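PDB 1ZSW: glyoxalase family protein from Bacillus cereus, which is of unknown function but binds zinc and belongs to the glyoxalase family of the vicinal oxygen chelate superfamily. Local coordinates for residues D113-W118 and V172-I178; T134-R138 and G182-L186; N45-K49 and Q142-A146. All blocks are in the same frame, centred on the assembly; numbering follows the deposited sequence.

Contact 1. Residues D113-W118 and V172-I178; sequences DSLHYW and VPAKHQI
Ser114, Tyr117 and Trp118 of helix 112-124 pack against His176 and Val172 in a mixed polar and aromatic contact between a helix and a loop. The loop leads from strand 150-155 to strand 180-188 and forms a short 3-10 turn at 174-176. His176 ND1 is 2.9 Å from Ser114 OG, which lies in the imidazole plane; either atom could donate in this hydrogen bond. Tyr117 CB lies over one face of the imidazole, in a CH-pi contact 3.9 Å from the ring centroid. The Tyr117 and His176 rings are tilted by only 24° but slid apart, so they barely overlap. CG of Lys175 covers the other imidazole face. Trp118 NE1 donates to His176 O at 2.8 Å, fairly straight at 161° and near the indole plane. Tyr117 CG lies opposite its backbone N (chi1 170°), which carries the ring toward Pro173 and Val172. Val172 rests obliquely against both aromatic side chains: CG1 is 3.8 Å from Tyr117 CE1, and CG2 is 3.7 Å from Trp118 CH2. Tyr117 CE1 itself lies over one face of the indole. Behind the contact, Trp118 and Ile178 both reach Leu153 of strand 150-155. The bond from Ser114, with Tyr117 CB and Lys175 CG over the two faces, restrains the turn of the imidazole. The indole bond ties the backbone of this interstrand connection to the helix.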
# COMPACT_ATOMS: atom_id res chain seq x y z
N ASP A 113 16.55 15.46 -7.95
CA ASP A 113 17.63 14.74 -8.62
C ASP A 113 17.29 13.26 -8.85
O ASP A 113 17.47 12.76 -9.95
CB ASP A 113 18.94 14.88 -7.81
CG ASP A 113 20.11 14.13 -8.44
OD1 ASP A 113 20.96 13.59 -7.68
OD2 ASP A 113 20.20 14.09 -9.69
N SER A 114 16.79 12.58 -7.81
CA SER A 114 16.25 11.22 -7.93
C SER A 114 15.20 11.12 -9.03
O SER A 114 15.17 10.15 -9.79
CB SER A 114 15.67 10.67 -6.59
OG SER A 114 16.51 10.95 -5.47
N LEU A 115 14.33 12.13 -9.17
CA LEU A 115 13.43 12.10 -10.33
C LEU A 115 14.15 12.04 -11.68
O LEU A 115 13.72 11.34 -12.60
CB LEU A 115 12.45 13.29 -10.31
CG LEU A 115 11.46 13.37 -9.15
CD1 LEU A 115 10.58 14.61 -9.30
CD2 LEU A 115 10.58 12.08 -9.08
N HIS A 116 15.27 12.73 -11.79
CA HIS A 116 16.05 12.70 -13.02
C HIS A 116 16.71 11.35 -13.23
O HIS A 116 16.70 10.81 -14.34
CB HIS A 116 17.08 13.84 -13.05
CG HIS A 116 16.44 15.19 -13.17
ND1 HIS A 116 15.96 15.68 -14.37
CD2 HIS A 116 16.16 16.14 -12.24
CE1 HIS A 116 15.42 16.87 -14.17
NE2 HIS A 116 15.54 17.18 -12.89
N TYR A 117 17.22 10.77 -12.13
CA TYR A 117 17.73 9.41 -12.16
C TYR A 117 16.66 8.43 -12.67
O TYR A 117 16.90 7.60 -13.56
CB TYR A 117 18.23 8.99 -10.75
CG TYR A 117 18.52 7.52 -10.70
CD1 TYR A 117 17.51 6.60 -10.39
CD2 TYR A 117 19.79 7.03 -11.01
CE1 TYR A 117 17.75 5.24 -10.38
CE2 TYR A 117 20.05 5.67 -10.99
CZ TYR A 117 19.04 4.77 -10.66
OH TYR A 117 19.29 3.43 -10.69
N TRP A 118 15.46 8.53 -12.10
CA TRP A 118 14.35 7.67 -12.49
C TRP A 118 13.85 7.84 -13.91
O TRP A 118 13.55 6.86 -14.60
CB TRP A 118 13.22 7.80 -11.45
CG TRP A 118 13.60 6.97 -10.20
CD1 TRP A 118 13.95 7.43 -8.98
CD2 TRP A 118 13.63 5.55 -10.14
NE1 TRP A 118 14.26 6.35 -8.14
CE2 TRP A 118 14.05 5.20 -8.84
CE3 TRP A 118 13.39 4.54 -11.08
CZ2 TRP A 118 14.20 3.85 -8.44
CZ3 TRP A 118 13.52 3.19 -10.68
CH2 TRP A 118 13.96 2.88 -9.38
N VAL A 172 19.62 -0.04 -7.55
CA VAL A 172 19.49 1.42 -7.49
C VAL A 172 20.36 2.01 -6.38
O VAL A 172 20.41 1.46 -5.26
CB VAL A 172 17.98 1.79 -7.21
CG1 VAL A 172 17.76 3.31 -7.11
CG2 VAL A 172 17.13 1.22 -8.31
N PRO A 173 21.08 3.13 -6.67
CA PRO A 173 21.89 3.75 -5.63
C PRO A 173 21.04 4.10 -4.41
O PRO A 173 19.90 4.53 -4.57
CB PRO A 173 22.36 5.06 -6.29
CG PRO A 173 22.22 4.89 -7.71
CD PRO A 173 21.15 3.83 -7.96
N ALA A 174 21.59 3.93 -3.21
CA ALA A 174 20.84 4.23 -1.99
C ALA A 174 20.14 5.59 -2.06
O ALA A 174 18.98 5.71 -1.66
CB ALA A 174 21.74 4.20 -0.78
N LYS A 175 20.85 6.61 -2.55
CA LYS A 175 20.33 7.98 -2.44
C LYS A 175 19.15 8.27 -3.37
O LYS A 175 18.53 9.34 -3.24
CB LYS A 175 21.44 9.00 -2.67
CG LYS A 175 21.91 9.05 -4.10
CD LYS A 175 23.24 9.80 -4.13
CE LYS A 175 23.28 10.80 -5.22
NZ LYS A 175 24.59 11.55 -5.19
N HIS A 176 18.85 7.35 -4.29
CA HIS A 176 17.72 7.50 -5.21
C HIS A 176 16.66 6.42 -5.02
O HIS A 176 15.68 6.38 -5.76
CB HIS A 176 18.17 7.47 -6.67
CG HIS A 176 19.13 8.56 -7.01
ND1 HIS A 176 18.98 9.85 -6.56
CD2 HIS A 176 20.28 8.53 -7.74
CE1 HIS A 176 20.00 10.58 -7.00
NE2 HIS A 176 20.78 9.81 -7.73
N GLN A 177 16.87 5.52 -4.07
CA GLN A 177 15.92 4.41 -3.91
C GLN A 177 14.57 4.95 -3.50
O GLN A 177 14.46 5.92 -2.73
CB GLN A 177 16.38 3.42 -2.83
CG GLN A 177 17.42 2.44 -3.38
CD GLN A 177 17.88 1.41 -2.36
OE1 GLN A 177 17.11 0.97 -1.50
NE2 GLN A 177 19.16 1.03 -2.45
N ILE A 178 13.57 4.22 -3.96
CA ILE A 178 12.21 4.38 -3.43
C ILE A 178 12.26 4.20 -1.92
O ILE A 178 12.81 3.20 -1.42
CB ILE A 178 11.26 3.38 -4.09
CG1 ILE A 178 10.98 3.83 -5.55
CG2 ILE A 178 9.92 3.36 -3.33
CD1 ILE A 178 10.54 2.74 -6.44

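Contact 2. Residues T134-R138 and G182-L186; sequences TYANR and GSVEL
Tyr135 ends strand 133-135 and reaches across to strand 180-188. Its CG stands anti to the backbone N (chi1 -177°), which extends the ring toward Ser183 and Glu185. Ser183 CB meets the ring edge at CE1, 3.8 Å away. The phenol OH donates a hydrogen bond of 2.7 Å to Glu185 OE1. It meets that oxygen on its anti side, 24° out of the carboxylate plane. A type I' beta turn runs from Tyr135 to Arg138, and their backbones pair in both directions. At this turn Ala136 CB lies 3.9 Å from Ser183 OG and also touches Val228. Arg138 closes the turn with an extended side chain. A water joins the segments here: it donates to Tyr135 O at 2.6 Å and to Ser183 OG at 3.0 Å, and it accepts from Arg138 NH1 at 2.8 Å. Glu226 makes a salt bridge to Arg138 and a hydrogen bond to Ser183 OG. Glu185 is held by Thr103 through OE2 and by Arg104 through OE1. The buried carboxylate of Glu185 therefore has hydroxyl and guanidinium partners, which probably favour its charged form, and the water links the hairpin turn to the strand.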
# COMPACT_ATOMS: atom_id res chain seq x y z
N THR A 134 3.81 17.62 -11.22
CA THR A 134 3.45 17.93 -9.87
C THR A 134 2.36 16.90 -9.56
O THR A 134 1.59 16.53 -10.45
CB THR A 134 2.96 19.38 -9.81
OG1 THR A 134 4.06 20.25 -10.19
CG2 THR A 134 2.49 19.76 -8.43
N TYR A 135 2.36 16.35 -8.34
CA TYR A 135 1.25 15.50 -7.91
C TYR A 135 1.02 15.76 -6.44
O TYR A 135 1.94 15.68 -5.66
CB TYR A 135 1.53 14.02 -8.18
CG TYR A 135 0.35 13.18 -7.80
CD1 TYR A 135 0.19 12.74 -6.49
CD2 TYR A 135 -0.61 12.83 -8.75
CE1 TYR A 135 -0.92 11.99 -6.12
CE2 TYR A 135 -1.75 12.09 -8.40
CZ TYR A 135 -1.87 11.65 -7.07
OH TYR A 135 -2.98 10.92 -6.68
N ALA A 136 -0.22 16.11 -6.07
CA ALA A 136 -0.55 16.48 -4.70
C ALA A 136 0.47 17.43 -4.06
O ALA A 136 0.95 17.22 -2.94
CB ALA A 136 -0.73 15.21 -3.83
N ASN A 137 0.83 18.47 -4.83
CA ASN A 137 1.70 19.53 -4.35
C ASN A 137 3.17 19.14 -4.13
O ASN A 137 3.89 19.84 -3.42
CB ASN A 137 1.09 20.21 -3.13
CG ASN A 137 -0.25 20.88 -3.45
OD1 ASN A 137 -0.34 21.66 -4.39
ND2 ASN A 137 -1.28 20.56 -2.68
N ARG A 138 3.60 18.06 -4.76
CA ARG A 138 4.99 17.63 -4.71
C ARG A 138 5.54 17.43 -6.10
O ARG A 138 4.82 16.98 -6.99
CB ARG A 138 5.11 16.30 -3.93
CG ARG A 138 4.65 16.42 -2.50
CD ARG A 138 5.04 15.18 -1.65
NE ARG A 138 4.49 15.34 -0.31
CZ ARG A 138 3.21 15.10 -0.02
NH1 ARG A 138 2.41 14.68 -0.97
NH2 ARG A 138 2.75 15.27 1.22
N GLY A 182 3.90 7.10 -0.41
CA GLY A 182 3.39 8.46 -0.12
C GLY A 182 1.90 8.53 -0.43
O GLY A 182 1.13 7.69 0.04
N SER A 183 1.45 9.51 -1.20
CA SER A 183 0.04 9.66 -1.52
C SER A 183 -0.53 8.40 -2.14
O SER A 183 0.09 7.85 -3.05
CB SER A 183 -0.13 10.76 -2.58
OG SER A 183 0.67 11.88 -2.28
N VAL A 184 -1.72 7.99 -1.70
CA VAL A 184 -2.47 6.91 -2.40
C VAL A 184 -3.76 7.54 -2.90
O VAL A 184 -4.38 8.25 -2.16
CB VAL A 184 -2.77 5.72 -1.45
CG1 VAL A 184 -3.66 4.70 -2.15
CG2 VAL A 184 -1.43 5.00 -1.06
N GLU A 185 -4.08 7.28 -4.16
CA GLU A 185 -5.25 7.93 -4.81
C GLU A 185 -6.45 6.99 -4.79
O GLU A 185 -6.35 5.80 -5.23
CB GLU A 185 -4.87 8.21 -6.25
CG GLU A 185 -5.89 9.03 -7.02
CD GLU A 185 -5.44 9.18 -8.44
OE1 GLU A 185 -4.57 10.08 -8.69
OE2 GLU A 185 -5.88 8.37 -9.31
N LEU A 186 -7.58 7.54 -4.34
CA LEU A 186 -8.89 6.84 -4.33
C LEU A 186 -9.80 7.61 -5.30
O LEU A 186 -9.88 8.84 -5.17
CB LEU A 186 -9.52 6.86 -2.92
CG LEU A 186 -8.64 6.33 -1.78
CD1 LEU A 186 -9.36 6.31 -0.46
CD2 LEU A 186 -8.11 4.92 -2.11
O HOH W 1 2.29 13.96 -3.68

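Contact 3. Residues N45-K49 and Q142-A146; sequences NHFYK and QFEDA
Helix 41-51, with a wider pi-type turn at 46-49, approaches the end of strand 138-144 and the loop after it, with the CA atoms of Phe47 and Asp145 nearest at 7.5 Å, so side chains bridge the gap. The helix follows strand 31-38 of the other sheet, so the contact links it to the sheet of strand 138-144. Phe47 and Tyr48 do this from successive helix positions. The Phe47 ring receives Asp145 CB over one face, offset toward the rim. This is a CH-pi contact, with CB 3.9 Å from the ring centroid. Phe143 meets the same phenylalanine edge to edge: its CE1 is 4.0 Å from Phe47 CZ, and each atom lies near the plane of the other ring. Tyr48 is the polar partner. Its OH donates to Asp145 OD2 at 2.7 Å. The oxygen lies at the edge of the phenol ring, but the hydroxyl comes from above the carboxylate plane, 37° out of it. Ring and carboxylate stand 75° apart. The backbone sets Asp145 CB over Phe47, and chi1 of 77° turns the carboxylate toward Tyr48 OH. Phe47 CD2 also lies over one face of the Tyr48 ring, offset toward the rim. Further out, Phe143 meets the ring of Phe122 on helix 112-124. Asp145 OD1 accepts from the backbone N atoms of Glu147 and Leu149. One carboxylate oxygen thus braces its own loop and the other holds the helix. The carboxylate is buried, and these donors would probably stabilise its negative charge.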
# COMPACT_ATOMS: atom_id res chain seq x y z
N ASN A 45 7.95 -9.75 -10.77
CA ASN A 45 9.22 -9.79 -10.07
C ASN A 45 10.29 -8.97 -10.78
O ASN A 45 10.99 -8.20 -10.15
CB ASN A 45 9.66 -11.25 -9.88
CG ASN A 45 11.01 -11.39 -9.17
OD1 ASN A 45 12.00 -11.81 -9.78
ND2 ASN A 45 11.05 -11.05 -7.88
N HIS A 46 10.38 -9.10 -12.11
CA HIS A 46 11.38 -8.35 -12.82
C HIS A 46 11.13 -6.85 -12.62
O HIS A 46 12.04 -6.09 -12.31
CB HIS A 46 11.43 -8.71 -14.30
CG HIS A 46 12.43 -7.89 -15.04
ND1 HIS A 46 13.79 -8.11 -14.93
CD2 HIS A 46 12.28 -6.81 -15.86
CE1 HIS A 46 14.44 -7.21 -15.66
NE2 HIS A 46 13.55 -6.42 -16.24
N PHE A 47 9.88 -6.41 -12.74
CA PHE A 47 9.63 -4.98 -12.64
C PHE A 47 9.88 -4.40 -11.27
O PHE A 47 10.58 -3.37 -11.14
CB PHE A 47 8.18 -4.68 -13.06
CG PHE A 47 7.92 -3.22 -13.23
CD1 PHE A 47 8.31 -2.55 -14.38
CD2 PHE A 47 7.29 -2.51 -12.22
CE1 PHE A 47 8.06 -1.19 -14.53
CE2 PHE A 47 7.03 -1.14 -12.35
CZ PHE A 47 7.40 -0.48 -13.52
N TYR A 48 9.34 -5.05 -10.22
CA TYR A 48 9.40 -4.43 -8.88
C TYR A 48 10.76 -4.58 -8.22
O TYR A 48 11.20 -3.72 -7.47
CB TYR A 48 8.21 -4.88 -7.98
CG TYR A 48 6.97 -4.25 -8.55
CD1 TYR A 48 6.23 -4.91 -9.53
CD2 TYR A 48 6.66 -2.93 -8.24
CE1 TYR A 48 5.13 -4.27 -10.19
CE2 TYR A 48 5.57 -2.29 -8.86
CZ TYR A 48 4.84 -2.97 -9.83
OH TYR A 48 3.78 -2.29 -10.45
N LYS A 49 11.45 -5.67 -8.52
CA LYS A 49 12.77 -5.92 -7.95
C LYS A 49 13.86 -5.37 -8.86
O LYS A 49 14.64 -4.54 -8.45
CB LYS A 49 12.96 -7.41 -7.68
CG LYS A 49 14.32 -7.75 -7.08
CD LYS A 49 14.39 -9.23 -6.67
CE LYS A 49 14.31 -10.12 -7.89
NZ LYS A 49 15.55 -10.10 -8.72
N GLN A 142 5.12 10.54 -13.05
CA GLN A 142 4.15 9.46 -13.17
C GLN A 142 4.67 8.32 -14.02
O GLN A 142 5.41 8.53 -14.97
CB GLN A 142 2.82 9.96 -13.78
CG GLN A 142 2.07 10.91 -12.89
CD GLN A 142 0.85 11.50 -13.60
OE1 GLN A 142 0.40 10.98 -14.62
NE2 GLN A 142 0.33 12.58 -13.07
N PHE A 143 4.31 7.09 -13.67
CA PHE A 143 4.67 5.96 -14.52
C PHE A 143 3.67 4.81 -14.36
O PHE A 143 2.78 4.88 -13.52
CB PHE A 143 6.13 5.50 -14.24
CG PHE A 143 6.34 4.87 -12.88
CD1 PHE A 143 6.47 3.50 -12.78
CD2 PHE A 143 6.48 5.65 -11.74
CE1 PHE A 143 6.72 2.90 -11.53
CE2 PHE A 143 6.70 5.06 -10.47
CZ PHE A 143 6.84 3.68 -10.39
N GLU A 144 3.76 3.80 -15.22
CA GLU A 144 2.88 2.63 -15.17
C GLU A 144 3.68 1.36 -15.36
O GLU A 144 4.68 1.35 -16.10
CB GLU A 144 1.82 2.69 -16.26
CG GLU A 144 0.92 3.87 -16.19
CD GLU A 144 -0.25 3.80 -17.18
OE1 GLU A 144 -0.51 2.76 -17.81
OE2 GLU A 144 -0.92 4.84 -17.28
N ASP A 145 3.24 0.27 -14.75
CA ASP A 145 3.79 -1.01 -15.11
C ASP A 145 3.11 -1.54 -16.37
O ASP A 145 2.18 -0.91 -16.92
CB ASP A 145 3.84 -2.02 -13.94
CG ASP A 145 2.52 -2.64 -13.61
OD1 ASP A 145 1.52 -2.48 -14.35
OD2 ASP A 145 2.49 -3.33 -12.55
N ALA A 146 3.57 -2.69 -16.85
CA ALA A 146 3.05 -3.26 -18.10
C ALA A 146 1.58 -3.70 -18.04
O ALA A 146 0.96 -3.94 -19.09
CB ALA A 146 3.93 -4.44 -18.52

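In the fold
From the N terminus, helix 41-51 comes first, and 92 residues separate 45-49 from its partner at 142-146; contact 3 closes this loop. Helix 112-124 follows within that span. It meets 172-178 in contact 1, after the end of contact 3, so these two loops cross. The hairpin turn at 134-138 comes next and joins 182-186 in contact 2, which crosses both others. Residues 134-138 lead into strand 138-144 of contact 3, and 172-178 leads into strand 180-188 of contact 2. Contact 1 ties a helix to the connecting loop, contact 2 joins a hairpin turn to strand 180-188, and contact 3 ties helix 41-51 to the end of strand 138-144. Contact 2 also joins the two sequence-family regions.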